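Local atomic coordinates of cysteine desulfurase (Fervidobacterium islandicum, PDB entry 6A6E), a protein that probably removes sulfur from L-cysteine with the help of pyridoxal phosphate, leaving alanine and passing the sulfur on for iron-sulfur cluster assembly. Residues H235-G239 against V401-N405; D21-L25 against L44-S48; V215-K219 against F308-E312; K85-F89 against L296-D301. All coordinates share one frame. Numbering follows the deposited sequence.

Interaction 1 of 4, residues H235-G239 against V401-N405. With PLP (pyridoxal-5'-phosphate), chain E.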
loop_
_atom_site.group_PDB
_atom_site.type_symbol
_atom_site.label_atom_id
_atom_site.label_comp_id
_atom_site.label_asym_id
_atom_site.label_seq_id
_atom_site.Cartn_x
_atom_site.Cartn_y
_atom_site.Cartn_z
ATOM N N HIS A 235 -9.184 -5.713 2.202
ATOM C CA HIS A 235 -9.490 -6.771 1.194
ATOM C C HIS A 235 -10.329 -7.911 1.784
ATOM O O HIS A 235 -10.943 -8.654 1.003
ATOM C CB HIS A 235 -8.263 -7.362 0.464
ATOM C CG HIS A 235 -7.332 -8.128 1.362
ATOM N ND1 HIS A 235 -7.365 -9.506 1.467
ATOM C CD2 HIS A 235 -6.319 -7.702 2.167
ATOM C CE1 HIS A 235 -6.447 -9.888 2.348
ATOM N NE2 HIS A 235 -5.812 -8.803 2.793
ATOM N N LYS A 236 -10.325 -8.013 3.124
ATOM C CA LYS A 236 -11.140 -8.950 3.856
ATOM C C LYS A 236 -12.560 -8.509 4.209
ATOM O O LYS A 236 -13.340 -9.340 4.699
ATOM C CB LYS A 236 -10.434 -9.488 5.109
ATOM C CG LYS A 236 -9.230 -10.372 4.751
ATOM C CD LYS A 236 -8.606 -10.996 5.995
ATOM C CE LYS A 236 -7.321 -11.700 5.639
ATOM N NZ LYS A 236 -6.642 -12.140 6.901
ATOM N N ILE A 237 -12.919 -7.269 3.859
ATOM C CA ILE A 237 -14.245 -6.756 4.064
ATOM C C ILE A 237 -14.862 -6.258 2.767
ATOM O O ILE A 237 -15.393 -5.130 2.721
ATOM C CB ILE A 237 -14.203 -5.707 5.211
ATOM C CG1 ILE A 237 -15.619 -5.297 5.648
ATOM C CG2 ILE A 237 -13.359 -4.499 4.889
ATOM C CD1 ILE A 237 -15.681 -4.416 6.898
ATOM N N LEU A 238 -14.716 -7.026 1.687
ATOM C CA LEU A 238 -15.176 -6.644 0.345
ATOM C C LEU A 238 -14.407 -5.511 -0.304
ATOM O O LEU A 238 -14.712 -5.104 -1.423
ATOM C CB LEU A 238 -16.679 -6.271 0.323
ATOM C CG LEU A 238 -17.643 -7.202 1.029
ATOM C CD1 LEU A 238 -19.019 -6.573 1.013
ATOM C CD2 LEU A 238 -17.702 -8.533 0.303
ATOM N N GLY A 239 -13.332 -5.056 0.331
ATOM C CA GLY A 239 -12.662 -3.854 -0.121
ATOM C C GLY A 239 -11.525 -4.045 -1.073
ATOM O O GLY A 239 -11.132 -5.178 -1.394
ATOM N N VAL A 401 -16.867 -18.636 5.703
ATOM C CA VAL A 401 -18.088 -18.086 5.136
ATOM C C VAL A 401 -18.132 -16.563 5.273
ATOM O O VAL A 401 -17.517 -15.991 6.184
ATOM C CB VAL A 401 -19.384 -18.672 5.786
ATOM C CG1 VAL A 401 -19.530 -20.127 5.455
ATOM C CG2 VAL A 401 -19.367 -18.559 7.316
ATOM N N TYR A 402 -18.898 -15.939 4.367
ATOM C CA TYR A 402 -19.127 -14.505 4.442
ATOM C C TYR A 402 -20.469 -14.164 3.768
ATOM O O TYR A 402 -21.297 -15.053 3.500
ATOM C CB TYR A 402 -17.931 -13.735 3.801
ATOM C CG TYR A 402 -17.834 -12.257 4.229
ATOM C CD1 TYR A 402 -17.846 -11.901 5.560
ATOM C CD2 TYR A 402 -17.686 -11.250 3.311
ATOM C CE1 TYR A 402 -17.740 -10.594 5.977
ATOM C CE2 TYR A 402 -17.578 -9.919 3.718
ATOM C CZ TYR A 402 -17.618 -9.597 5.055
ATOM O OH TYR A 402 -17.511 -8.287 5.453
ATOM N N LEU A 403 -20.682 -12.878 3.496
ATOM C CA LEU A 403 -21.977 -12.305 3.211
ATOM C C LEU A 403 -22.800 -13.023 2.148
ATOM O O LEU A 403 -24.002 -13.298 2.359
ATOM C CB LEU A 403 -21.779 -10.846 2.739
ATOM C CG LEU A 403 -23.024 -10.099 2.300
ATOM C CD1 LEU A 403 -23.975 -10.069 3.479
ATOM C CD2 LEU A 403 -22.739 -8.694 1.844
ATOM N N TYR A 404 -22.160 -13.271 1.003
ATOM C CA TYR A 404 -22.751 -13.795 -0.193
ATOM C C TYR A 404 -22.778 -15.370 -0.167
ATOM O O TYR A 404 -23.064 -15.999 -1.183
ATOM C CB TYR A 404 -21.984 -13.273 -1.461
ATOM C CG TYR A 404 -20.458 -13.239 -1.237
ATOM C CD1 TYR A 404 -19.725 -14.426 -1.022
ATOM C CD2 TYR A 404 -19.784 -12.025 -1.130
ATOM C CE1 TYR A 404 -18.362 -14.406 -0.739
ATOM C CE2 TYR A 404 -18.405 -11.968 -0.815
ATOM C CZ TYR A 404 -17.703 -13.152 -0.627
ATOM O OH TYR A 404 -16.400 -13.105 -0.302
ATOM N N ASN A 405 -22.437 -15.995 0.934
ATOM C CA ASN A 405 -22.566 -17.453 1.024
ATOM C C ASN A 405 -23.985 -17.872 1.486
ATOM O O ASN A 405 -24.728 -17.083 2.061
ATOM C CB ASN A 405 -21.517 -18.084 1.952
ATOM C CG ASN A 405 -20.115 -18.065 1.361
ATOM O OD1 ASN A 405 -19.183 -17.549 2.013
ATOM N ND2 ASN A 405 -19.940 -18.606 0.126
HETATM N N1 PLP E . -4.207 -11.528 11.086
HETATM C C2 PLP E . -5.264 -12.266 10.867
HETATM C C2A PLP E . -5.963 -12.939 12.000
HETATM C C3 PLP E . -5.691 -12.431 9.478
HETATM O O3 PLP E . -6.739 -13.200 9.241
HETATM C C4 PLP E . -4.997 -11.729 8.400
HETATM C C4A PLP E . -5.418 -11.766 7.012
HETATM C C5 PLP E . -3.803 -10.958 8.760
HETATM C C6 PLP E . -3.502 -10.922 10.088
HETATM C C5A PLP E . -2.932 -10.254 7.714
HETATM O O4P PLP E . -3.546 -9.409 6.752
HETATM P P PLP E . -2.843 -8.796 5.424
HETATM O O1P PLP E . -1.768 -7.873 5.839
HETATM O O2P PLP E . -2.441 -10.041 4.688
HETATM O O3P PLP E . -4.013 -8.066 4.835
#
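His235 opens the loop at the cofactor: its NE2 donates a hydrogen bond to PLP O3P (2.8 Å), an imidazole N-H being well suited to a phosphate oxygen, while ND1 is held by Ser42. Lys236 follows, with chi2 to chi4 all t, so that the extended chain carries NZ to PLP C4A at 1.3 Å, the covalent link of an internal aldimine. Lys236 O lies 4.3 Å from Tyr402 CZ. Ile237 turns its CB away from 401-405, yet its CG1 comes within 3.5 Å of Tyr402 OH, a hydroxyl whose hydrogen bond goes to Pro216 O. Leu238 makes the main apolar contact. Leu238 CD2 is 3.7 Å from Tyr402 CE2 and 3.7 Å from Tyr404 CE2, touching both rings at their edges, and Leu238 CD1 is 4.4 Å from Leu403 CD2. Gly239 O accepts a hydrogen bond from Lys45 NZ. The receiving loop is a type I turn from Tyr402 to Asn405, closed by Asn405 N to Tyr402 O (3.0 Å) and braced by Tyr402 N to Asn405 OD1 (2.9 Å). A Schiff-base lysine preceded by a phosphate-binding histidine marks the active site of a class-V aminotransferase-fold enzyme.

Interaction 2 of 4, residues D21-L25 against L44-S48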
loop_
_atom_site.group_PDB
_atom_site.type_symbol
_atom_site.label_atom_id
_atom_site.label_comp_id
_atom_site.label_asym_id
_atom_site.label_seq_id
_atom_site.Cartn_x
_atom_site.Cartn_y
_atom_site.Cartn_z
ATOM N N ASP A 21 -24.821 -8.769 -6.693
ATOM C CA ASP A 21 -23.764 -7.743 -6.597
ATOM C C ASP A 21 -22.359 -8.340 -6.844
ATOM O O ASP A 21 -21.436 -7.568 -7.079
ATOM C CB ASP A 21 -23.780 -7.098 -5.210
ATOM C CG ASP A 21 -24.957 -6.171 -5.000
ATOM O OD1 ASP A 21 -25.310 -5.529 -5.979
ATOM O OD2 ASP A 21 -25.453 -6.043 -3.857
ATOM N N PHE A 22 -22.197 -9.680 -6.790
ATOM C CA PHE A 22 -20.871 -10.340 -6.892
ATOM C C PHE A 22 -20.691 -11.167 -8.140
ATOM O O PHE A 22 -20.999 -12.347 -8.143
ATOM C CB PHE A 22 -20.634 -11.167 -5.659
ATOM C CG PHE A 22 -20.640 -10.348 -4.438
ATOM C CD1 PHE A 22 -21.845 -10.072 -3.795
ATOM C CD2 PHE A 22 -19.473 -9.711 -3.980
ATOM C CE1 PHE A 22 -21.905 -9.243 -2.690
ATOM C CE2 PHE A 22 -19.528 -8.899 -2.829
ATOM C CZ PHE A 22 -20.753 -8.636 -2.198
ATOM N N PRO A 23 -20.185 -10.551 -9.194
ATOM C CA PRO A 23 -20.151 -11.237 -10.447
ATOM C C PRO A 23 -19.350 -12.524 -10.433
ATOM O O PRO A 23 -19.655 -13.390 -11.238
ATOM C CB PRO A 23 -19.516 -10.234 -11.395
ATOM C CG PRO A 23 -19.770 -8.901 -10.763
ATOM C CD PRO A 23 -19.673 -9.175 -9.303
ATOM N N ALA A 24 -18.346 -12.672 -9.566
ATOM C CA ALA A 24 -17.579 -13.900 -9.573
ATOM C C ALA A 24 -18.477 -15.126 -9.336
ATOM O O ALA A 24 -18.129 -16.206 -9.733
ATOM C CB ALA A 24 -16.474 -13.875 -8.526
ATOM N N LEU A 25 -19.604 -14.942 -8.655
ATOM C CA LEU A 25 -20.480 -16.045 -8.345
ATOM C C LEU A 25 -21.058 -16.734 -9.624
ATOM O O LEU A 25 -21.422 -17.893 -9.554
ATOM C CB LEU A 25 -21.598 -15.600 -7.381
ATOM C CG LEU A 25 -21.125 -15.135 -6.025
ATOM C CD1 LEU A 25 -22.301 -14.696 -5.169
ATOM C CD2 LEU A 25 -20.301 -16.242 -5.413
ATOM N N LEU A 44 -14.629 -11.526 -2.059
ATOM C CA LEU A 44 -15.016 -11.197 -3.437
ATOM C C LEU A 44 -15.516 -9.754 -3.452
ATOM O O LEU A 44 -15.899 -9.208 -2.402
ATOM C CB LEU A 44 -16.134 -12.135 -3.898
ATOM C CG LEU A 44 -15.892 -13.630 -3.923
ATOM C CD1 LEU A 44 -17.167 -14.303 -4.398
ATOM C CD2 LEU A 44 -14.699 -14.069 -4.762
ATOM N N LYS A 45 -15.492 -9.134 -4.628
ATOM C CA LYS A 45 -15.783 -7.705 -4.772
ATOM C C LYS A 45 -17.154 -7.419 -5.356
ATOM O O LYS A 45 -17.665 -8.113 -6.240
ATOM C CB LYS A 45 -14.723 -7.015 -5.640
ATOM C CG LYS A 45 -13.266 -7.333 -5.275
ATOM C CD LYS A 45 -12.979 -7.241 -3.773
ATOM C CE LYS A 45 -11.545 -7.594 -3.432
ATOM N NZ LYS A 45 -11.476 -7.857 -1.967
ATOM N N CYS A 46 -17.728 -6.347 -4.833
ATOM C CA CYS A 46 -19.040 -5.861 -5.168
ATOM C C CYS A 46 -18.970 -4.989 -6.405
ATOM O O CYS A 46 -18.175 -4.053 -6.463
ATOM C CB CYS A 46 -19.577 -5.070 -3.983
ATOM S SG CYS A 46 -21.095 -4.228 -4.399
ATOM N N LYS A 47 -19.788 -5.281 -7.408
ATOM C CA LYS A 47 -19.718 -4.550 -8.665
ATOM C C LYS A 47 -19.997 -3.056 -8.493
ATOM O O LYS A 47 -19.275 -2.237 -9.035
ATOM C CB LYS A 47 -20.698 -5.118 -9.635
ATOM C CG LYS A 47 -20.587 -4.552 -11.029
ATOM C CD LYS A 47 -21.331 -5.479 -11.989
ATOM C CE LYS A 47 -22.359 -4.720 -12.781
ATOM N NZ LYS A 47 -21.664 -3.957 -13.831
ATOM N N SER A 48 -20.987 -2.694 -7.687
ATOM C CA SER A 48 -21.332 -1.281 -7.568
ATOM C C SER A 48 -20.217 -0.517 -6.861
ATOM O O SER A 48 -19.947 0.619 -7.220
ATOM C CB SER A 48 -22.702 -1.081 -6.891
ATOM O OG SER A 48 -22.694 -1.403 -5.499
HETATM O O HOH W 1 -23.437 -4.388 -7.530
HETATM O O HOH W 2 -25.245 -2.823 -5.265
HETATM O O HOH W 3 -17.276 -10.712 -7.511
#
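A sulfur-aromatic contact sets this junction apart: Cys46 SG lies 5.4 Å from the centroid of the Phe22 ring, in an oblique approach 26° off the ring normal. The flat ring suits a place against main chain, with Phe22 CD2 3.3 Å from Lys45 O and CE2 3.7 Å from Leu44 O. Cys46 is the N-cap residue of helix 47-59, and just beyond it Lys47 N donates a nearly straight hydrogen bond to Asp21 O (2.8 Å, 170°), satisfying an amide of the first helical turn. Asp21 OD1 accepts from two waters, which reach Ser48 N and Ser48 OG, while its OD2 is bonded to Tyr302. A third water joins Ala24 N to Lys45 O. Compact Ala24 and branched Leu25 pack on Leu44, with Leu25 CD2 3.8 Å from Leu44 CD1. The contact thus ties the link between helix 12-20 and strand 28-29 to the start of helix 47-59, beside Tyr302 of helix 290-306, with Tyr59 of the second subunit against Pro23.

Interaction 3 of 4, residues V215-K219 against F308-E312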
loop_
_atom_site.group_PDB
_atom_site.type_symbol
_atom_site.label_atom_id
_atom_site.label_comp_id
_atom_site.label_asym_id
_atom_site.label_seq_id
_atom_site.Cartn_x
_atom_site.Cartn_y
_atom_site.Cartn_z
ATOM N N VAL A 215 -13.248 -7.759 12.173
ATOM C CA VAL A 215 -13.914 -6.507 11.739
ATOM C C VAL A 215 -14.873 -6.711 10.578
ATOM O O VAL A 215 -15.904 -6.051 10.506
ATOM C CB VAL A 215 -12.853 -5.400 11.449
ATOM C CG1 VAL A 215 -13.414 -4.248 10.581
ATOM C CG2 VAL A 215 -12.260 -4.907 12.764
ATOM N N PRO A 216 -14.566 -7.626 9.653
ATOM C CA PRO A 216 -15.468 -7.810 8.518
ATOM C C PRO A 216 -16.887 -8.306 8.823
ATOM O O PRO A 216 -17.779 -8.138 7.995
ATOM C CB PRO A 216 -14.768 -8.905 7.706
ATOM C CG PRO A 216 -13.311 -8.745 8.021
ATOM C CD PRO A 216 -13.320 -8.402 9.483
ATOM N N HIS A 217 -17.088 -8.980 9.931
ATOM C CA HIS A 217 -18.412 -9.596 10.153
ATOM C C HIS A 217 -18.990 -9.301 11.525
ATOM O O HIS A 217 -20.113 -9.737 11.811
ATOM C CB HIS A 217 -18.360 -11.119 9.995
ATOM C CG HIS A 217 -17.602 -11.765 11.082
ATOM N ND1 HIS A 217 -18.208 -12.194 12.247
ATOM C CD2 HIS A 217 -16.284 -12.052 11.205
ATOM C CE1 HIS A 217 -17.284 -12.675 13.068
ATOM N NE2 HIS A 217 -16.105 -12.608 12.463
ATOM N N LYS A 218 -18.274 -8.549 12.349
ATOM C CA LYS A 218 -18.823 -8.240 13.630
ATOM C C LYS A 218 -18.596 -6.801 14.008
ATOM O O LYS A 218 -17.487 -6.251 13.831
ATOM C CB LYS A 218 -18.210 -9.151 14.665
ATOM C CG LYS A 218 -18.755 -8.881 16.043
ATOM C CD LYS A 218 -18.204 -9.827 17.063
ATOM C CE LYS A 218 -19.240 -9.975 18.116
ATOM N NZ LYS A 218 -18.552 -10.690 19.204
ATOM N N LYS A 219 -19.643 -6.200 14.570
ATOM C CA LYS A 219 -19.564 -4.859 15.076
ATOM C C LYS A 219 -18.412 -4.629 16.064
ATOM O O LYS A 219 -18.218 -5.378 17.031
ATOM C CB LYS A 219 -20.876 -4.406 15.697
ATOM C CG LYS A 219 -20.911 -2.904 15.822
ATOM C CD LYS A 219 -22.055 -2.389 16.665
ATOM C CE LYS A 219 -21.823 -0.914 17.008
ATOM N NZ LYS A 219 -23.140 -0.248 17.246
ATOM N N PHE A 308 -25.498 -3.568 8.777
ATOM C CA PHE A 308 -24.352 -4.349 9.164
ATOM C C PHE A 308 -24.707 -5.341 10.272
ATOM O O PHE A 308 -24.068 -6.392 10.383
ATOM C CB PHE A 308 -23.205 -3.451 9.581
ATOM C CG PHE A 308 -21.864 -4.186 9.694
ATOM C CD1 PHE A 308 -21.319 -4.835 8.593
ATOM C CD2 PHE A 308 -21.247 -4.314 10.915
ATOM C CE1 PHE A 308 -20.118 -5.569 8.709
ATOM C CE2 PHE A 308 -20.062 -5.042 11.049
ATOM C CZ PHE A 308 -19.490 -5.661 9.942
ATOM N N GLU A 309 -25.727 -5.032 11.077
ATOM C CA GLU A 309 -26.301 -6.009 12.025
ATOM C C GLU A 309 -26.894 -7.230 11.304
ATOM O O GLU A 309 -26.720 -8.332 11.739
ATOM C CB GLU A 309 -27.342 -5.388 13.024
ATOM C CG GLU A 309 -27.773 -6.334 14.167
ATOM C CD GLU A 309 -26.606 -6.845 15.056
ATOM O OE1 GLU A 309 -25.631 -6.067 15.279
ATOM O OE2 GLU A 309 -26.648 -8.021 15.535
ATOM N N LYS A 310 -27.559 -7.034 10.191
ATOM C CA LYS A 310 -27.953 -8.144 9.408
ATOM C C LYS A 310 -26.747 -8.930 8.859
ATOM O O LYS A 310 -26.786 -10.157 8.804
ATOM C CB LYS A 310 -28.854 -7.693 8.288
ATOM C CG LYS A 310 -30.210 -7.163 8.770
ATOM C CD LYS A 310 -30.972 -6.587 7.591
ATOM C CE LYS A 310 -32.445 -6.391 7.850
ATOM N NZ LYS A 310 -33.159 -6.332 6.532
ATOM N N VAL A 311 -25.661 -8.237 8.466
ATOM C CA VAL A 311 -24.491 -8.925 7.927
ATOM C C VAL A 311 -23.974 -9.861 9.001
ATOM O O VAL A 311 -23.728 -11.023 8.741
ATOM C CB VAL A 311 -23.392 -7.912 7.442
ATOM C CG1 VAL A 311 -22.080 -8.626 7.125
ATOM C CG2 VAL A 311 -23.895 -7.147 6.215
ATOM N N GLU A 312 -23.857 -9.342 10.218
ATOM C CA GLU A 312 -23.358 -10.051 11.311
ATOM C C GLU A 312 -24.203 -11.257 11.678
ATOM O O GLU A 312 -23.645 -12.357 11.867
ATOM C CB GLU A 312 -23.180 -9.117 12.492
ATOM C CG GLU A 312 -22.760 -9.807 13.760
ATOM C CD GLU A 312 -22.555 -8.866 14.943
ATOM O OE1 GLU A 312 -22.269 -7.626 14.826
ATOM O OE2 GLU A 312 -22.601 -9.417 16.056
HETATM O O HOH W 4 -21.052 -13.001 12.734
#
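A loop without regular structure, 215-219, runs past the first turn and a half of helix 308-327, and the two backbones come nearest at His217 and Glu312, whose CA atoms are 5.1 Å apart. So close an approach brings His217 O to 3.3 Å from Glu312 CA in a CA-H...O contact whose angle at H is 129°. The helical turn is intact, with Glu312 N bonded to Phe308 O at 3.0 Å. Among the side chains, Phe308 reaches into the bend of the loop, and an aromatic suits this place because its C-H edge can meet peptide groups: Phe308 CE1 is 3.5 Å from Pro216 O and Phe308 CE2 is 3.7 Å from Lys218 C, both near the ring plane. Phe308 CZ also lies 3.7 Å from Val215 O. Glu312, extended with chi1 and chi2 both t, sends OE1 to Lys219 N (3.0 Å, 178°). A water bridges His217 ND1 (3.0 Å) and Glu312 O (2.8 Å), while His217 NE2 is bonded to Gln185 of the PLP pocket. Lys218 NZ pairs with Glu192. The chemistry implies that the loop is held largely through its main chain: the Glu312 carboxylate accepts the peptide N-H of Lys219 and not a lysine ammonium, while the charge of Lys218 is met by Glu192.

Interaction 4 of 4, residues K85-F89 against L296-D301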
loop_
_atom_site.group_PDB
_atom_site.type_symbol
_atom_site.label_atom_id
_atom_site.label_comp_id
_atom_site.label_asym_id
_atom_site.label_seq_id
_atom_site.Cartn_x
_atom_site.Cartn_y
_atom_site.Cartn_z
ATOM N N LYS A 85 -15.925 7.980 7.243
ATOM C CA LYS A 85 -16.754 6.769 7.189
ATOM C C LYS A 85 -16.140 5.625 7.992
ATOM O O LYS A 85 -16.866 4.900 8.684
ATOM C CB LYS A 85 -16.975 6.311 5.769
ATOM C CG LYS A 85 -17.672 7.328 4.905
ATOM C CD LYS A 85 -17.710 6.847 3.451
ATOM C CE LYS A 85 -18.237 7.933 2.486
ATOM N NZ LYS A 85 -18.345 7.502 1.086
ATOM N N VAL A 86 -14.807 5.503 7.957
ATOM C CA VAL A 86 -14.129 4.447 8.696
ATOM C C VAL A 86 -14.218 4.779 10.218
ATOM O O VAL A 86 -14.448 3.899 11.050
ATOM C CB VAL A 86 -12.656 4.272 8.237
ATOM C CG1 VAL A 86 -11.883 3.435 9.206
ATOM C CG2 VAL A 86 -12.594 3.709 6.817
ATOM N N ALA A 87 -13.984 6.031 10.570
ATOM C CA ALA A 87 -14.065 6.450 11.959
ATOM C C ALA A 87 -15.498 6.176 12.475
ATOM O O ALA A 87 -15.647 5.628 13.546
ATOM C CB ALA A 87 -13.703 7.946 12.114
ATOM N N ASN A 88 -16.527 6.504 11.706
ATOM C CA ASN A 88 -17.904 6.271 12.206
ATOM C C ASN A 88 -18.163 4.775 12.333
ATOM O O ASN A 88 -18.811 4.356 13.238
ATOM C CB ASN A 88 -18.987 6.857 11.305
ATOM C CG ASN A 88 -18.972 8.410 11.272
ATOM O OD1 ASN A 88 -18.365 9.066 12.122
ATOM N ND2 ASN A 88 -19.610 8.980 10.254
ATOM N N PHE A 89 -17.627 3.975 11.426
ATOM C CA PHE A 89 -17.820 2.523 11.484
ATOM C C PHE A 89 -17.238 1.883 12.732
ATOM O O PHE A 89 -17.740 0.830 13.175
ATOM C CB PHE A 89 -17.124 1.917 10.280
ATOM C CG PHE A 89 -17.372 0.456 10.089
ATOM C CD1 PHE A 89 -18.624 0.004 9.735
ATOM C CD2 PHE A 89 -16.327 -0.454 10.173
ATOM C CE1 PHE A 89 -18.844 -1.338 9.529
ATOM C CE2 PHE A 89 -16.536 -1.801 9.892
ATOM C CZ PHE A 89 -17.795 -2.239 9.578
ATOM N N LEU A 296 -12.669 1.789 0.062
ATOM C CA LEU A 296 -13.015 1.245 1.350
ATOM C C LEU A 296 -14.239 1.955 1.963
ATOM O O LEU A 296 -15.118 1.331 2.561
ATOM C CB LEU A 296 -11.841 1.253 2.316
ATOM C CG LEU A 296 -12.077 0.700 3.724
ATOM C CD1 LEU A 296 -12.472 -0.762 3.639
ATOM C CD2 LEU A 296 -10.860 0.825 4.572
ATOM N N GLY A 297 -14.212 3.267 1.887
ATOM C CA GLY A 297 -15.346 4.102 2.281
ATOM C C GLY A 297 -16.645 3.685 1.584
ATOM O O GLY A 297 -17.673 3.557 2.223
ATOM N N TYR A 298 -16.567 3.436 0.280
ATOM C CA TYR A 298 -17.726 2.978 -0.464
ATOM C C TYR A 298 -18.174 1.559 -0.105
ATOM O O TYR A 298 -19.367 1.283 -0.137
ATOM C CB TYR A 298 -17.484 3.089 -1.954
ATOM C CG TYR A 298 -17.409 4.520 -2.460
ATOM C CD1 TYR A 298 -18.258 5.508 -1.986
ATOM C CD2 TYR A 298 -16.536 4.857 -3.480
ATOM C CE1 TYR A 298 -18.197 6.793 -2.484
ATOM C CE2 TYR A 298 -16.469 6.153 -3.970
ATOM C CZ TYR A 298 -17.282 7.097 -3.460
ATOM O OH TYR A 298 -17.193 8.353 -4.000
ATOM N N THR A 299 -17.221 0.687 0.252
ATOM C CA THR A 299 -17.521 -0.626 0.809
ATOM C C THR A 299 -18.285 -0.551 2.112
ATOM O O THR A 299 -19.310 -1.237 2.317
ATOM C CB THR A 299 -16.201 -1.405 0.988
ATOM O OG1 THR A 299 -15.530 -1.440 -0.287
ATOM C CG2 THR A 299 -16.403 -2.748 1.486
ATOM N N ILE A 300 -17.823 0.298 2.998
ATOM C CA ILE A 300 -18.531 0.543 4.229
ATOM C C ILE A 300 -19.932 1.133 3.929
ATOM O O ILE A 300 -20.887 0.716 4.596
ATOM C CB ILE A 300 -17.711 1.427 5.173
ATOM C CG1 ILE A 300 -16.495 0.651 5.701
ATOM C CG2 ILE A 300 -18.497 1.844 6.404
ATOM C CD1 ILE A 300 -15.528 1.572 6.397
ATOM N N ASP A 301 -20.078 2.086 2.977
ATOM C CA ASP A 301 -21.418 2.539 2.645
ATOM C C ASP A 301 -22.319 1.370 2.195
ATOM O O ASP A 301 -23.498 1.326 2.549
ATOM C CB ASP A 301 -21.471 3.596 1.525
ATOM C CG ASP A 301 -20.771 4.922 1.889
ATOM O OD1 ASP A 301 -20.621 5.241 3.101
ATOM O OD2 ASP A 301 -20.395 5.630 0.938
#
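Two helices of the PLP-dependent transferase fold, 70-90 and 290-306, pack here through short segments whose axes approach to 9.7 Å and cross at 44°. The polar bond between them is a salt bridge: Lys85 NZ donates to Asp301 OD2 at 2.8 Å. Lysine suits this place because its long chain, t at chi2, chi3 and chi4, can span the gap at the partly exposed margin and deliver its charge to a short acid. On the way it crosses Gly297, where Lys85 CD lies 3.5 Å from Gly297 O; a CB there would sit only 3.3 Å from Lys85 CD, so the missing side chain makes room. Lys85 NZ also comes to 3.6 Å from Tyr298 CE1. Within each helix the usual i to i+4 bonds run on: Phe89 N to Lys85 O (3.0 Å), Ile300 N to Leu296 O (2.9 Å) and Asp301 N to Gly297 O (2.9 Å). The hydroxyl of Thr299 bonds to Gly295 O, one turn back. The inner face is left to hydrocarbon. Val86 CG2 meets Leu296 CD2 at 4.0 Å, and the beta-branched Val86 and Ile300 present methyl groups to each other across the gap, Val86 CG2 to Ile300 CD1 at 3.7 Å. Ile300 CG1 lies over one face of the Phe89 ring, and Phe89 CD1 is 3.8 Å from Ile300 CG2.

Interaction 1 holds the cofactor lysine, and each of the other three touches it. Interaction 2, its centre about 10 Å away, is joined to it by probable hydrogen bonds from Lys45 NZ to Gly239 O (2.8 Å) and between Tyr404 OH and Leu44 N (3.0 Å). Interaction 3, also about 10 Å off between centres, is tied by Tyr402 OH to Pro216 O (2.6 Å). Interaction 4, centred about 15 Å away, packs Thr299 CG2 2.9 Å from Ile237 O and meets interaction 3 at Phe89 CZ and Phe308 CZ (3.8 Å). Lys45, Pro216, Thr299 and the 401-405 turn thus all touch 235-239; the side chains of Pro216 and Leu296 lie about 8 Å and about 11 Å from PLP.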